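Local coordinates for O-methyltransferase family 3 (Niastella koreensis, PDB 7CVU), which catalyses the magnesium-dependent transfer of a methyl group from S-adenosyl-L-methionine to catechol-like compounds, methylating the meta- and para-hydroxyls of protocatechuic acid equally, at residues A164-R169 against G208-D213. Residues are numbered along the deposited sequence; the frame is centred on the assembly and turned at random.
Sequences ADNVIR and GVKEYD
Over one face of the Tyr212 ring sits CD1 of Ile168, 4.0 Å from the ring centroid, a CH-pi contact; Phe6 of the second subunit also meets this ring, while the hydroxyl bonds to Gln205. At the edge of the Arg169 guanidinium, in its plane, Asn166 O accepts a bond from Arg169 NH2 at 3.2 Å. The carboxylates of Asp165 and Asp213 are turned 72° apart, and Asp165 OD1 lies 2.5 Å from Asp213 OD2. Lys210 NZ reaches Asp165 OD2 at 2.8 Å from above the carboxylate plane, 40° out of it, in a salt bridge that probably offsets part of the gathered negative charge. A turn at chi3 (-63°) steers the lysine chain, coming from the opposite direction, to this oxygen, which also accepts a bond from Gln45. Asp165 and Asn166 are magnesium ligands, so the bridge ties a metal-site carboxylate to the 208-213 turn. With an alanine at Asp165, the metal site loses a carboxylate, and Lys210 would probably be left with its long, weak pairing to Asp139 and be freer to turn. In the Rossmann-like methyltransferase sheet, strand 161-165 runs beside antiparallel strand 213-220, Val167 leans on helix 181-195, and Gln45 of helix 43-55 touches Asp213.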
loop_
_atom_site.group_PDB
_atom_site.type_symbol
_atom_site.label_atom_id
_atom_site.label_comp_id
_atom_site.label_asym_id
_atom_site.label_seq_id
_atom_site.Cartn_x
_atom_site.Cartn_y
_atom_site.Cartn_z
ATOM N N ALA C 164 -2.677 -8.983 -5.610
ATOM C CA ALA C 164 -3.471 -10.216 -5.417
ATOM C C ALA C 164 -4.108 -10.202 -4.036
ATOM O O ALA C 164 -3.383 -10.066 -3.031
ATOM C CB ALA C 164 -2.587 -11.429 -5.571
ATOM N N ASP C 165 -5.441 -10.215 -3.971
ATOM C CA ASP C 165 -6.141 -10.052 -2.675
ATOM C C ASP C 165 -6.376 -11.405 -2.012
ATOM O O ASP C 165 -6.502 -12.433 -2.738
ATOM C CB ASP C 165 -7.504 -9.377 -2.847
ATOM C CG ASP C 165 -8.027 -8.721 -1.583
ATOM O OD1 ASP C 165 -7.227 -8.402 -0.717
ATOM O OD2 ASP C 165 -9.245 -8.526 -1.470
ATOM N N ASN C 166 -6.398 -11.385 -0.683
ATOM C CA ASN C 166 -6.915 -12.445 0.199
ATOM C C ASN C 166 -6.015 -13.689 0.121
ATOM O O ASN C 166 -6.546 -14.786 -0.171
ATOM C CB ASN C 166 -8.347 -12.779 -0.173
ATOM C CG ASN C 166 -9.139 -13.325 0.988
ATOM O OD1 ASN C 166 -8.577 -13.615 2.057
ATOM N ND2 ASN C 166 -10.433 -13.506 0.727
ATOM N N VAL C 167 -4.721 -13.496 0.342
ATOM C CA VAL C 167 -3.689 -14.556 0.175
ATOM C C VAL C 167 -3.263 -15.157 1.520
ATOM O O VAL C 167 -2.356 -16.019 1.493
ATOM C CB VAL C 167 -2.481 -14.081 -0.651
ATOM C CG1 VAL C 167 -2.966 -13.713 -2.050
ATOM C CG2 VAL C 167 -1.688 -12.960 -0.007
ATOM N N ILE C 168 -3.832 -14.741 2.654
ATOM C CA ILE C 168 -3.419 -15.333 3.970
ATOM C C ILE C 168 -4.578 -16.147 4.575
ATOM O O ILE C 168 -4.297 -16.917 5.523
ATOM C CB ILE C 168 -2.853 -14.300 4.959
ATOM C CG1 ILE C 168 -3.926 -13.298 5.369
ATOM C CG2 ILE C 168 -1.580 -13.626 4.423
ATOM C CD1 ILE C 168 -3.491 -12.357 6.523
ATOM N N ARG C 169 -5.812 -16.028 4.083
ATOM C CA ARG C 169 -6.939 -16.933 4.477
ATOM C C ARG C 169 -7.049 -16.977 6.009
ATOM O O ARG C 169 -7.136 -18.085 6.564
ATOM C CB ARG C 169 -6.772 -18.337 3.870
ATOM C CG ARG C 169 -6.241 -18.373 2.436
ATOM C CD ARG C 169 -7.091 -17.497 1.526
ATOM N NE ARG C 169 -8.404 -18.100 1.405
ATOM C CZ ARG C 169 -9.400 -17.602 0.696
ATOM N NH1 ARG C 169 -10.550 -18.249 0.635
ATOM N NH2 ARG C 169 -9.240 -16.465 0.040
ATOM N N GLY C 208 -9.538 -4.422 9.597
ATOM C CA GLY C 208 -10.609 -3.496 9.240
ATOM C C GLY C 208 -11.062 -3.814 7.826
ATOM O O GLY C 208 -12.190 -4.284 7.639
ATOM N N VAL C 209 -10.196 -3.589 6.848
ATOM C CA VAL C 209 -10.424 -4.048 5.452
ATOM C C VAL C 209 -10.728 -5.555 5.420
ATOM O O VAL C 209 -9.797 -6.371 5.659
ATOM C CB VAL C 209 -9.208 -3.739 4.547
ATOM C CG1 VAL C 209 -9.346 -4.510 3.228
ATOM C CG2 VAL C 209 -9.072 -2.234 4.321
ATOM N N LYS C 210 -11.940 -5.929 4.992
ATOM C CA LYS C 210 -12.407 -7.342 4.902
ATOM C C LYS C 210 -12.077 -8.058 6.228
ATOM O O LYS C 210 -11.762 -9.245 6.186
ATOM C CB LYS C 210 -11.833 -8.021 3.650
ATOM C CG LYS C 210 -12.241 -7.348 2.334
ATOM C CD LYS C 210 -12.520 -8.302 1.170
ATOM C CE LYS C 210 -11.301 -9.099 0.745
ATOM N NZ LYS C 210 -11.505 -9.797 -0.552
ATOM N N GLU C 211 -12.163 -7.307 7.341
ATOM C CA GLU C 211 -11.883 -7.656 8.762
ATOM C C GLU C 211 -10.394 -7.965 8.958
ATOM O O GLU C 211 -9.809 -7.324 9.760
ATOM C CB GLU C 211 -12.722 -8.826 9.277
ATOM C CG GLU C 211 -14.134 -8.421 9.688
ATOM C CD GLU C 211 -14.966 -8.044 8.489
ATOM O OE1 GLU C 211 -15.578 -6.950 8.509
ATOM O OE2 GLU C 211 -14.944 -8.835 7.509
ATOM N N TYR C 212 -9.863 -8.931 8.220
ATOM C CA TYR C 212 -8.444 -9.416 8.306
ATOM C C TYR C 212 -8.053 -9.907 6.917
ATOM O O TYR C 212 -8.734 -10.802 6.358
ATOM C CB TYR C 212 -8.312 -10.541 9.340
ATOM C CG TYR C 212 -6.928 -11.103 9.525
ATOM C CD1 TYR C 212 -5.795 -10.306 9.466
ATOM C CD2 TYR C 212 -6.760 -12.431 9.868
ATOM C CE1 TYR C 212 -4.533 -10.836 9.636
ATOM C CE2 TYR C 212 -5.512 -12.962 10.082
ATOM C CZ TYR C 212 -4.392 -12.163 9.961
ATOM O OH TYR C 212 -3.149 -12.652 10.199
ATOM N N ASP C 213 -7.100 -9.230 6.287
ATOM C CA ASP C 213 -6.789 -9.485 4.860
ATOM C C ASP C 213 -5.283 -9.524 4.682
ATOM O O ASP C 213 -4.570 -8.749 5.359
ATOM C CB ASP C 213 -7.417 -8.435 3.950
ATOM C CG ASP C 213 -7.369 -8.770 2.466
ATOM O OD1 ASP C 213 -7.174 -9.928 2.123
ATOM O OD2 ASP C 213 -7.644 -7.862 1.661
#